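Local coordinates for protein putative D-alanine N-acetyltransferase of GNAT family (Desulfovibrio desulfuricans subsp. desulfuricans, PDB 2R7H) that probably transfers an acyl group, most likely acetyl from acetyl-CoA as in other GNAT-family enzymes, to an acceptor not yet established, at residues F22-L27 with H69-T74; L33-V38 with V51-V56; A80-Y85 with L97-V102; E92-L97 with L130-T135. All coordinates share one frame; numbering follows the deposited sequence.

Interactions 1, 3 and 4 are strand pairings in one mixed sheet, and interaction 2 joins the two helices that lie over part of it. Interaction 3 is the innermost, near the centre of the chain, and its two strands are bonded along their length with a bulge. Interaction 1 is at the edge strand, partly buried, and relies on arginines as well as backbone bonds. Interaction 4 shares L97 and strand 94-102 with interaction 3, but its pairing is parallel and it borders the second subunit. Interaction 2 has valines and an alanine packed between the helices, and one arginine-glutamine bond beside them. It touches interactions 1 and 3 through F70, F72, Y82 and C84.

Interaction 1 of 4, residues F22-L27 with H69-T74; sequences FRRQVL and HFVFAT
R23 and F72 pair through their backbones, as an antiparallel hydrogen-bonded pair. R23 N donates to F72 O at 2.9 Å, and F72 N returns a nearly straight bond to R23 O at 2.8 Å. After R23 the chain turns away from the strand. There a water takes over: it donates to R24 O and accepts from F70 N, 2.9 Å from it.

Two arginines bring charge to the strand. The R23 chain bends at chi3 (50°). Its guanidinium lies 25° from the plane of the F72 ring, with NH1 3.6 Å from F72 CD2. R23 NH1 donates to Q25 O, which lies in the guanidinium plane, at 2.9 Å, and NH1 also forms a salt bridge with D30. These bonds would hold the guanidinium in position. R24 lies alongside V71, with V71 CG1 over the centre of one guanidinium face. R24 NE and NH2 form salt bridges with D122 and E118, respectively, of helix 111-125.

Apolar contacts fall on both faces of the sheet. On one, F22 CE1 meets A73 CB at 3.7 Å and F22 CD1 meets V71 CG1, beneath helix 111-125. On the other, V26 CG2 sits 3.7 Å from F70 CD1 and also meets the edge of the F72 ring, close to V56 of helix 46-61. This is the short first strand of a GNAT fold, paired antiparallel with the second at the sheet edge.

Interaction 2 of 4, residues L33-V38 with V51-V56; sequences LVRRVV and VAQELV
Q53 OE1 accepts a hydrogen bond from R35 NH1 at 3.1 Å, with an N-H...O angle of 159°. The donor lies in the plane of the Q53 carbonyl, while OE1 lies slightly out of the guanidinium plane. The amide and guanidinium planes are 67° apart, and the side chains cross rather than stack. R35 CD also comes to 3.3 Å from Q53 OE1. The arginine has stronger partners nearby: NE forms a salt bridge with E39, and NH1 forms one with D50.

The apolar part of the interface is formed by small side chains. V34 and V56 meet tip to tip, with CG2 of V34 3.8 Å from CG2 of V56. A52 CB touches V38 CG2 at 3.6 Å. V34 CG1 lies 3.9 Å from A52 O, so V34 contacts backbone as well as side chain. The axes of segments 33-38 and 51-56 approach to 8.6 Å and run nearly antiparallel, 156° between their directions.

V34, V38 and A52 also pack on Y82 of strand 78-87. V34 and V56 reach F72 and F70 of strand 69-75, respectively, and A52 meets W99 of strand 94-102. Helices 30-41 and 46-61 thus pack side by side against three neighbouring strands.

Interaction 3 of 4, residues A80-Y85 with L97-V102; sequences AGYACY and LYWIAV
Y82 OH accepts a nearly straight hydrogen bond from W99 NE1 at 2.8 Å. The hydroxyl lies close to the indole plane, at its edge. W99 CG stands between the backbone N and the carbonyl carbon (chi1 51°), and from there the indole reaches toward Y82. The Y82 ring and the five-membered ring of W99 meet obliquely, their planes 78° apart. C84 CB sits over one face of the W99 ring, offset toward its rim. C84 SG meets the edge of the Y98 ring, 3.9 Å from CD2. A101 CB lies against Y82 CE1.

The backbone places these groups. Y82 and A101 exchange two N-H...O bonds of 2.8 Å between their N and O atoms. C84 N donates to W99 O, and C84 O receives Y98 N and, weakly, W99 N. Two residues, Y98 and W99, thus stand opposite the single C84, a classic beta bulge. In GNAT folds this region of the fourth strand usually carries a bulge beside the acetyl-CoA site.

On the face opposite Y82, C84, W99 and A101, A83 CB meets I100 CG1 at 4.0 Å. Further out, F44 meets W99 edge-to-face, and A52 and L55 pack on the indole. Y98 and W99 line, with Y68, a pocket that holds a 2-ethoxyethanol, probably from the crystallisation liquor.

Interaction 4 of 4, residues E92-L97 with L130-T135; sequences EGTYDL and LLFAET
Strands 94-102 and 130-136 belong to a beta-alpha-beta unit, and T94, Y95 and D96 pair in turn with L130, L131 and F132. Four backbone bonds alternate between them. L130 N donates to G93 O at 3.1 Å, and Y95 N donates to L130 O. F132 N then reaches Y95 O at 2.8 Å, and L97 N reaches F132 O at 2.7 Å in a nearly straight bond. The axes of segments 94-97 and 130-135 are 33° apart. G93 has a positive phi (76°), a conformation that glycine tolerates, where the chain enters strand 94-102.

On one face, T94 CG2 meets the F132 ring at its edge, in plane, 3.4 Å from both CD2 and CE2. The methyl lies anti to the backbone N, while T94 OG1 sits beside that N and is hydrogen-bonded to the backbone O of F162 of the second subunit. The F162 ring of that subunit also meets the F132 ring. D96 OD1 lies 3.6 Å from F132 CB, and D96 OD2 is hydrogen-bonded to T88 OG1.

On the other face, L131 CD1 is wedged among Y95 CB (3.8 Å), L97 CB and L97 N (3.6 Å). This layer packs under helix 111-125: L116 touches L97 and L131, and V123 touches Y95. Y95 OH is hydrogen-bonded to T126 OG1, just beyond that helix. The parallel pair, joined through this helix, matches the crossover from the fourth to the fifth strand of the GNAT fold.

Interaction 1 of 4, residues F22-L27 with H69-T74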
# COMPACT_ATOMS: atom_id res chain seq x y z
N PHE B 22 -25.46 2.91 12.83
CA PHE B 22 -24.28 2.44 12.08
C PHE B 22 -24.74 1.43 11.04
O PHE B 22 -25.48 0.50 11.37
CB PHE B 22 -23.21 1.87 13.01
CG PHE B 22 -22.66 2.90 13.92
CD1 PHE B 22 -21.81 3.88 13.43
CD2 PHE B 22 -23.00 2.92 15.26
CE1 PHE B 22 -21.30 4.84 14.27
CE2 PHE B 22 -22.48 3.90 16.10
CZ PHE B 22 -21.64 4.86 15.59
N ARG B 23 -24.35 1.63 9.78
CA ARG B 23 -24.75 0.76 8.67
C ARG B 23 -23.51 0.32 7.91
O ARG B 23 -22.63 1.13 7.66
CB ARG B 23 -25.69 1.54 7.75
CG ARG B 23 -26.07 0.84 6.44
CD ARG B 23 -27.24 1.50 5.73
NE ARG B 23 -27.11 2.95 5.56
CZ ARG B 23 -26.37 3.56 4.64
NH1 ARG B 23 -25.62 2.88 3.79
NH2 ARG B 23 -26.34 4.89 4.59
N ARG B 24 -23.44 -0.96 7.56
CA ARG B 24 -22.34 -1.52 6.78
C ARG B 24 -22.67 -1.74 5.32
O ARG B 24 -21.76 -1.85 4.51
CB ARG B 24 -21.85 -2.86 7.32
CG ARG B 24 -20.90 -2.86 8.49
CD ARG B 24 -21.53 -2.40 9.71
NE ARG B 24 -20.63 -2.56 10.84
CZ ARG B 24 -20.91 -2.11 12.05
NH1 ARG B 24 -22.08 -1.53 12.35
NH2 ARG B 24 -20.03 -2.28 13.00
N GLN B 25 -23.96 -1.85 4.98
CA GLN B 25 -24.38 -2.10 3.60
C GLN B 25 -24.19 -0.85 2.76
O GLN B 25 -24.61 0.19 3.18
CB GLN B 25 -25.87 -2.51 3.55
CG GLN B 25 -26.35 -3.00 2.16
CD GLN B 25 -27.83 -3.38 2.12
OE1 GLN B 25 -28.68 -2.77 2.79
NE2 GLN B 25 -28.15 -4.37 1.29
N VAL B 26 -23.57 -0.98 1.58
CA VAL B 26 -23.34 0.15 0.70
C VAL B 26 -24.53 0.24 -0.24
O VAL B 26 -24.89 -0.75 -0.88
CB VAL B 26 -22.05 -0.00 -0.12
CG1 VAL B 26 -21.86 1.19 -1.05
CG2 VAL B 26 -20.89 -0.11 0.79
N LEU B 27 -25.14 1.42 -0.29
CA LEU B 27 -26.28 1.70 -1.13
C LEU B 27 -25.82 2.66 -2.24
O LEU B 27 -24.76 3.26 -2.13
CB LEU B 27 -27.39 2.35 -0.30
CG LEU B 27 -27.81 1.56 0.95
CD1 LEU B 27 -28.85 2.32 1.74
CD2 LEU B 27 -28.33 0.18 0.60
N HIS B 69 -14.22 -1.97 2.93
CA HIS B 69 -15.34 -2.07 3.83
C HIS B 69 -15.63 -0.70 4.39
O HIS B 69 -14.73 0.15 4.47
CB HIS B 69 -14.99 -3.05 4.94
CG HIS B 69 -14.70 -4.42 4.43
ND1 HIS B 69 -15.64 -5.43 4.49
CD2 HIS B 69 -13.64 -4.93 3.77
CE1 HIS B 69 -15.12 -6.52 3.96
NE2 HIS B 69 -13.91 -6.25 3.51
N PHE B 70 -16.87 -0.52 4.81
CA PHE B 70 -17.39 0.75 5.30
C PHE B 70 -18.29 0.63 6.52
O PHE B 70 -18.98 -0.38 6.66
CB PHE B 70 -18.29 1.36 4.19
CG PHE B 70 -17.56 1.66 2.92
CD1 PHE B 70 -17.46 0.72 1.92
CD2 PHE B 70 -16.94 2.87 2.76
CE1 PHE B 70 -16.75 0.98 0.75
CE2 PHE B 70 -16.23 3.13 1.60
CZ PHE B 70 -16.14 2.18 0.60
N VAL B 71 -18.25 1.65 7.38
CA VAL B 71 -19.20 1.78 8.53
C VAL B 71 -19.70 3.22 8.37
O VAL B 71 -18.90 4.16 8.46
CB VAL B 71 -18.59 1.63 9.96
CG1 VAL B 71 -19.71 1.84 11.00
CG2 VAL B 71 -17.88 0.27 10.16
N PHE B 72 -20.97 3.39 8.03
CA PHE B 72 -21.58 4.71 7.85
C PHE B 72 -22.39 5.08 9.09
O PHE B 72 -23.21 4.29 9.52
CB PHE B 72 -22.53 4.69 6.64
CG PHE B 72 -21.90 4.23 5.35
CD1 PHE B 72 -21.04 5.05 4.66
CD2 PHE B 72 -22.18 2.97 4.82
CE1 PHE B 72 -20.46 4.64 3.48
CE2 PHE B 72 -21.63 2.56 3.64
CZ PHE B 72 -20.76 3.40 2.96
N ALA B 73 -22.14 6.25 9.68
CA ALA B 73 -22.90 6.75 10.84
C ALA B 73 -24.00 7.66 10.24
O ALA B 73 -23.69 8.65 9.56
CB ALA B 73 -21.99 7.54 11.78
N THR B 74 -25.28 7.29 10.43
CA THR B 74 -26.40 8.11 9.90
C THR B 74 -27.35 8.64 11.01
O THR B 74 -27.48 8.02 12.06
CB THR B 74 -27.26 7.35 8.86
OG1 THR B 74 -27.78 6.17 9.47
CG2 THR B 74 -26.46 6.99 7.64
O HOH W 1 -19.08 -2.19 4.13

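Interaction 2 of 4, residues L33-V38 with V51-V56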
# COMPACT_ATOMS: atom_id res chain seq x y z
N LEU B 33 -22.84 10.86 -1.07
CA LEU B 33 -22.94 11.27 0.35
C LEU B 33 -21.57 11.27 0.98
O LEU B 33 -21.25 12.15 1.77
CB LEU B 33 -23.90 10.36 1.15
CG LEU B 33 -25.40 10.44 0.84
CD1 LEU B 33 -26.16 9.27 1.41
CD2 LEU B 33 -25.97 11.77 1.33
N VAL B 34 -20.77 10.24 0.65
CA VAL B 34 -19.39 10.13 1.13
C VAL B 34 -18.56 11.29 0.59
O VAL B 34 -17.80 11.94 1.35
CB VAL B 34 -18.76 8.79 0.73
CG1 VAL B 34 -17.23 8.86 0.74
CG2 VAL B 34 -19.33 7.67 1.63
N ARG B 35 -18.72 11.57 -0.69
CA ARG B 35 -17.98 12.68 -1.30
C ARG B 35 -18.28 13.96 -0.55
O ARG B 35 -17.36 14.64 -0.15
CB ARG B 35 -18.30 12.86 -2.77
CG ARG B 35 -17.26 13.76 -3.41
CD ARG B 35 -17.58 14.21 -4.79
NE ARG B 35 -16.44 15.02 -5.22
CZ ARG B 35 -15.33 14.57 -5.80
NH1 ARG B 35 -15.22 13.30 -6.14
NH2 ARG B 35 -14.34 15.44 -6.09
N ARG B 36 -19.56 14.26 -0.32
CA ARG B 36 -19.94 15.47 0.41
C ARG B 36 -19.40 15.49 1.85
O ARG B 36 -18.98 16.55 2.33
CB ARG B 36 -21.47 15.73 0.33
N VAL B 37 -19.33 14.32 2.52
CA VAL B 37 -18.78 14.24 3.87
C VAL B 37 -17.32 14.63 3.78
O VAL B 37 -16.86 15.50 4.52
CB VAL B 37 -18.88 12.82 4.54
CG1 VAL B 37 -18.02 12.75 5.82
CG2 VAL B 37 -20.33 12.43 4.87
N VAL B 38 -16.61 13.97 2.87
CA VAL B 38 -15.19 14.20 2.65
C VAL B 38 -14.85 15.66 2.29
O VAL B 38 -13.87 16.22 2.79
CB VAL B 38 -14.66 13.18 1.59
CG1 VAL B 38 -13.48 13.71 0.91
CG2 VAL B 38 -14.49 11.78 2.23
N VAL B 51 -10.91 9.78 -4.85
CA VAL B 51 -10.52 8.46 -4.34
C VAL B 51 -11.62 8.00 -3.36
O VAL B 51 -12.20 6.93 -3.55
CB VAL B 51 -9.10 8.46 -3.66
CG1 VAL B 51 -8.80 7.10 -3.03
CG2 VAL B 51 -8.01 8.85 -4.67
N ALA B 52 -11.96 8.86 -2.38
CA ALA B 52 -12.99 8.56 -1.38
C ALA B 52 -14.28 8.03 -2.03
O ALA B 52 -14.79 7.00 -1.61
CB ALA B 52 -13.27 9.78 -0.51
N GLN B 53 -14.73 8.69 -3.09
CA GLN B 53 -15.93 8.28 -3.80
C GLN B 53 -15.73 7.02 -4.64
O GLN B 53 -16.65 6.18 -4.71
CB GLN B 53 -16.42 9.41 -4.71
CG GLN B 53 -17.72 9.09 -5.47
CD GLN B 53 -18.20 10.23 -6.34
OE1 GLN B 53 -17.59 11.28 -6.39
NE2 GLN B 53 -19.30 10.01 -7.04
N GLU B 54 -14.56 6.87 -5.27
CA GLU B 54 -14.27 5.71 -6.12
C GLU B 54 -14.34 4.39 -5.35
O GLU B 54 -14.86 3.40 -5.87
CB GLU B 54 -12.91 5.86 -6.83
N LEU B 55 -13.82 4.39 -4.11
CA LEU B 55 -13.87 3.20 -3.24
C LEU B 55 -15.30 2.73 -2.98
O LEU B 55 -15.54 1.54 -2.88
CB LEU B 55 -13.19 3.49 -1.89
CG LEU B 55 -11.70 3.83 -1.85
CD1 LEU B 55 -11.25 4.13 -0.42
CD2 LEU B 55 -10.85 2.73 -2.44
N VAL B 56 -16.24 3.67 -2.84
CA VAL B 56 -17.64 3.35 -2.60
C VAL B 56 -18.25 2.77 -3.89
O VAL B 56 -19.05 1.83 -3.83
CB VAL B 56 -18.44 4.57 -2.11
CG1 VAL B 56 -19.90 4.20 -1.96
CG2 VAL B 56 -17.88 5.10 -0.79

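Interaction 3 of 4, residues A80-Y85 with L97-V102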
# COMPACT_ATOMS: atom_id res chain seq x y z
N ALA B 80 -23.81 11.43 8.97
CA ALA B 80 -23.02 12.22 9.93
C ALA B 80 -21.50 12.03 9.73
O ALA B 80 -20.70 12.93 10.00
CB ALA B 80 -23.43 11.85 11.34
N GLY B 81 -21.12 10.86 9.25
CA GLY B 81 -19.74 10.52 8.99
C GLY B 81 -19.58 9.05 8.62
O GLY B 81 -20.55 8.31 8.48
N TYR B 82 -18.34 8.63 8.41
CA TYR B 82 -18.11 7.24 8.05
C TYR B 82 -16.64 6.88 8.19
O TYR B 82 -15.78 7.76 8.34
CB TYR B 82 -18.56 6.94 6.60
CG TYR B 82 -17.58 7.30 5.53
CD1 TYR B 82 -17.22 8.61 5.28
CD2 TYR B 82 -17.04 6.32 4.71
CE1 TYR B 82 -16.30 8.94 4.31
CE2 TYR B 82 -16.12 6.62 3.74
CZ TYR B 82 -15.75 7.93 3.54
OH TYR B 82 -14.85 8.21 2.55
N ALA B 83 -16.38 5.57 8.15
CA ALA B 83 -15.02 5.02 8.22
C ALA B 83 -14.90 4.09 6.99
O ALA B 83 -15.88 3.46 6.59
CB ALA B 83 -14.82 4.26 9.44
N CYS B 84 -13.71 4.04 6.41
CA CYS B 84 -13.38 3.23 5.24
C CYS B 84 -12.15 2.39 5.69
O CYS B 84 -11.17 2.91 6.26
CB CYS B 84 -13.02 4.10 4.03
SG CYS B 84 -12.62 3.05 2.61
N TYR B 85 -12.20 1.09 5.47
CA TYR B 85 -11.10 0.23 5.90
C TYR B 85 -11.08 -1.07 5.11
O TYR B 85 -11.97 -1.34 4.34
CB TYR B 85 -11.23 -0.06 7.42
CG TYR B 85 -12.31 -1.02 7.77
CD1 TYR B 85 -13.62 -0.63 7.89
CD2 TYR B 85 -12.02 -2.38 7.93
CE1 TYR B 85 -14.60 -1.56 8.17
CE2 TYR B 85 -12.95 -3.28 8.22
CZ TYR B 85 -14.24 -2.89 8.34
OH TYR B 85 -15.15 -3.85 8.61
N LEU B 97 -6.92 1.01 8.24
CA LEU B 97 -8.00 2.00 8.38
C LEU B 97 -7.59 3.08 7.38
O LEU B 97 -6.57 3.72 7.57
CB LEU B 97 -8.03 2.63 9.80
CG LEU B 97 -9.10 3.73 10.03
CD1 LEU B 97 -10.58 3.22 9.83
CD2 LEU B 97 -8.90 4.30 11.45
N TYR B 98 -8.35 3.27 6.31
CA TYR B 98 -8.05 4.27 5.26
C TYR B 98 -8.34 5.68 5.81
O TYR B 98 -7.45 6.52 5.81
CB TYR B 98 -8.70 3.85 3.91
CG TYR B 98 -8.25 2.42 3.48
CD1 TYR B 98 -6.90 2.13 3.33
CD2 TYR B 98 -9.15 1.39 3.15
CE1 TYR B 98 -6.43 0.84 2.97
CE2 TYR B 98 -8.69 0.07 2.77
CZ TYR B 98 -7.31 -0.20 2.68
OH TYR B 98 -6.75 -1.46 2.30
N TRP B 99 -9.54 5.92 6.36
CA TRP B 99 -9.84 7.19 7.06
C TRP B 99 -11.19 7.14 7.75
O TRP B 99 -11.98 6.22 7.51
CB TRP B 99 -9.77 8.47 6.17
CG TRP B 99 -10.55 8.28 4.99
CD1 TRP B 99 -11.90 8.34 4.90
CD2 TRP B 99 -10.07 7.94 3.68
NE1 TRP B 99 -12.28 8.05 3.63
CE2 TRP B 99 -11.18 7.80 2.86
CE3 TRP B 99 -8.80 7.72 3.14
CZ2 TRP B 99 -11.09 7.48 1.52
CZ3 TRP B 99 -8.70 7.39 1.82
CH2 TRP B 99 -9.84 7.29 1.01
N ILE B 100 -11.34 8.04 8.71
CA ILE B 100 -12.59 8.26 9.39
C ILE B 100 -12.91 9.73 9.05
O ILE B 100 -12.11 10.59 9.33
CB ILE B 100 -12.53 8.07 10.90
CG1 ILE B 100 -12.17 6.63 11.23
CG2 ILE B 100 -13.95 8.38 11.51
CD1 ILE B 100 -12.06 6.35 12.69
N ALA B 101 -14.05 10.01 8.40
CA ALA B 101 -14.47 11.39 8.07
C ALA B 101 -15.82 11.68 8.73
O ALA B 101 -16.78 10.93 8.57
CB ALA B 101 -14.57 11.59 6.52
N VAL B 102 -15.90 12.78 9.48
CA VAL B 102 -17.12 13.24 10.17
C VAL B 102 -17.46 14.67 9.69
O VAL B 102 -16.55 15.51 9.59
CB VAL B 102 -16.92 13.25 11.70
CG1 VAL B 102 -18.06 13.97 12.43
CG2 VAL B 102 -16.77 11.79 12.22

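Interaction 4 of 4, residues E92-L97 with L130-T135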
# COMPACT_ATOMS: atom_id res chain seq x y z
N GLU B 92 -2.12 -11.93 6.77
CA GLU B 92 -3.09 -12.75 7.53
C GLU B 92 -3.47 -11.94 8.74
O GLU B 92 -2.62 -11.69 9.55
CB GLU B 92 -2.46 -14.11 7.96
CG GLU B 92 -3.19 -14.98 9.07
CD GLU B 92 -2.79 -14.69 10.56
OE1 GLU B 92 -1.65 -15.05 11.03
OE2 GLU B 92 -3.66 -14.17 11.30
N GLY B 93 -4.71 -11.47 8.84
CA GLY B 93 -5.13 -10.74 10.03
C GLY B 93 -4.69 -9.30 10.23
O GLY B 93 -4.82 -8.78 11.35
N THR B 94 -4.16 -8.66 9.18
CA THR B 94 -3.76 -7.25 9.26
C THR B 94 -4.73 -6.46 8.39
O THR B 94 -5.08 -6.92 7.31
CB THR B 94 -2.33 -7.03 8.82
OG1 THR B 94 -1.48 -7.74 9.73
CG2 THR B 94 -1.92 -5.56 8.93
N TYR B 95 -5.15 -5.31 8.90
CA TYR B 95 -6.11 -4.43 8.25
C TYR B 95 -5.60 -2.99 8.26
O TYR B 95 -4.87 -2.60 9.13
CB TYR B 95 -7.45 -4.47 9.03
CG TYR B 95 -8.19 -5.77 8.86
CD1 TYR B 95 -7.79 -6.92 9.53
CD2 TYR B 95 -9.27 -5.86 8.00
CE1 TYR B 95 -8.43 -8.15 9.31
CE2 TYR B 95 -9.90 -7.05 7.78
CZ TYR B 95 -9.50 -8.19 8.44
OH TYR B 95 -10.15 -9.37 8.23
N ASP B 96 -6.03 -2.23 7.27
CA ASP B 96 -5.74 -0.83 7.19
C ASP B 96 -6.99 0.02 7.35
O ASP B 96 -8.00 -0.27 6.74
CB ASP B 96 -5.14 -0.46 5.86
CG ASP B 96 -3.70 -0.91 5.74
OD1 ASP B 96 -2.83 -0.40 6.48
OD2 ASP B 96 -3.45 -1.69 4.84
N LEU B 97 -6.92 1.01 8.24
CA LEU B 97 -8.00 2.00 8.38
C LEU B 97 -7.59 3.08 7.38
O LEU B 97 -6.57 3.72 7.57
CB LEU B 97 -8.03 2.63 9.80
CG LEU B 97 -9.10 3.73 10.03
CD1 LEU B 97 -10.58 3.22 9.83
CD2 LEU B 97 -8.90 4.30 11.45
N LEU B 130 -4.31 -6.96 13.85
CA LEU B 130 -3.81 -5.59 13.77
C LEU B 130 -4.61 -4.67 12.90
O LEU B 130 -5.12 -5.10 11.91
CB LEU B 130 -2.41 -5.62 13.17
CG LEU B 130 -1.33 -6.34 14.00
CD1 LEU B 130 -0.03 -6.59 13.16
CD2 LEU B 130 -1.13 -5.50 15.19
N LEU B 131 -4.66 -3.41 13.29
CA LEU B 131 -5.31 -2.37 12.49
C LEU B 131 -4.27 -1.27 12.40
O LEU B 131 -3.81 -0.77 13.44
CB LEU B 131 -6.57 -1.79 13.13
CG LEU B 131 -7.30 -0.68 12.36
CD1 LEU B 131 -7.72 -1.18 11.00
CD2 LEU B 131 -8.53 -0.11 13.12
N PHE B 132 -3.91 -0.93 11.16
CA PHE B 132 -2.95 0.12 10.93
C PHE B 132 -3.62 1.36 10.35
O PHE B 132 -4.56 1.25 9.61
CB PHE B 132 -1.84 -0.34 9.97
CG PHE B 132 -0.88 -1.29 10.59
CD1 PHE B 132 0.14 -0.83 11.41
CD2 PHE B 132 -1.01 -2.65 10.41
CE1 PHE B 132 1.00 -1.70 11.97
CE2 PHE B 132 -0.18 -3.51 10.98
CZ PHE B 132 0.86 -3.04 11.76
N ALA B 133 -3.12 2.54 10.76
CA ALA B 133 -3.56 3.84 10.25
C ALA B 133 -2.32 4.65 9.90
O ALA B 133 -1.38 4.71 10.65
CB ALA B 133 -4.46 4.62 11.26
N GLU B 134 -2.34 5.34 8.78
CA GLU B 134 -1.20 6.17 8.35
C GLU B 134 -1.64 7.61 8.27
O GLU B 134 -2.74 7.88 7.82
CB GLU B 134 -0.74 5.74 6.96
CG GLU B 134 -0.38 4.32 6.86
CD GLU B 134 0.17 3.95 5.51
OE1 GLU B 134 -0.19 4.58 4.50
OE2 GLU B 134 0.95 3.00 5.46
N THR B 135 -0.79 8.53 8.72
CA THR B 135 -1.12 9.92 8.59
C THR B 135 0.16 10.73 8.36
O THR B 135 1.28 10.17 8.32
CB THR B 135 -1.99 10.45 9.77
OG1 THR B 135 -2.52 11.72 9.40
CG2 THR B 135 -1.20 10.54 11.07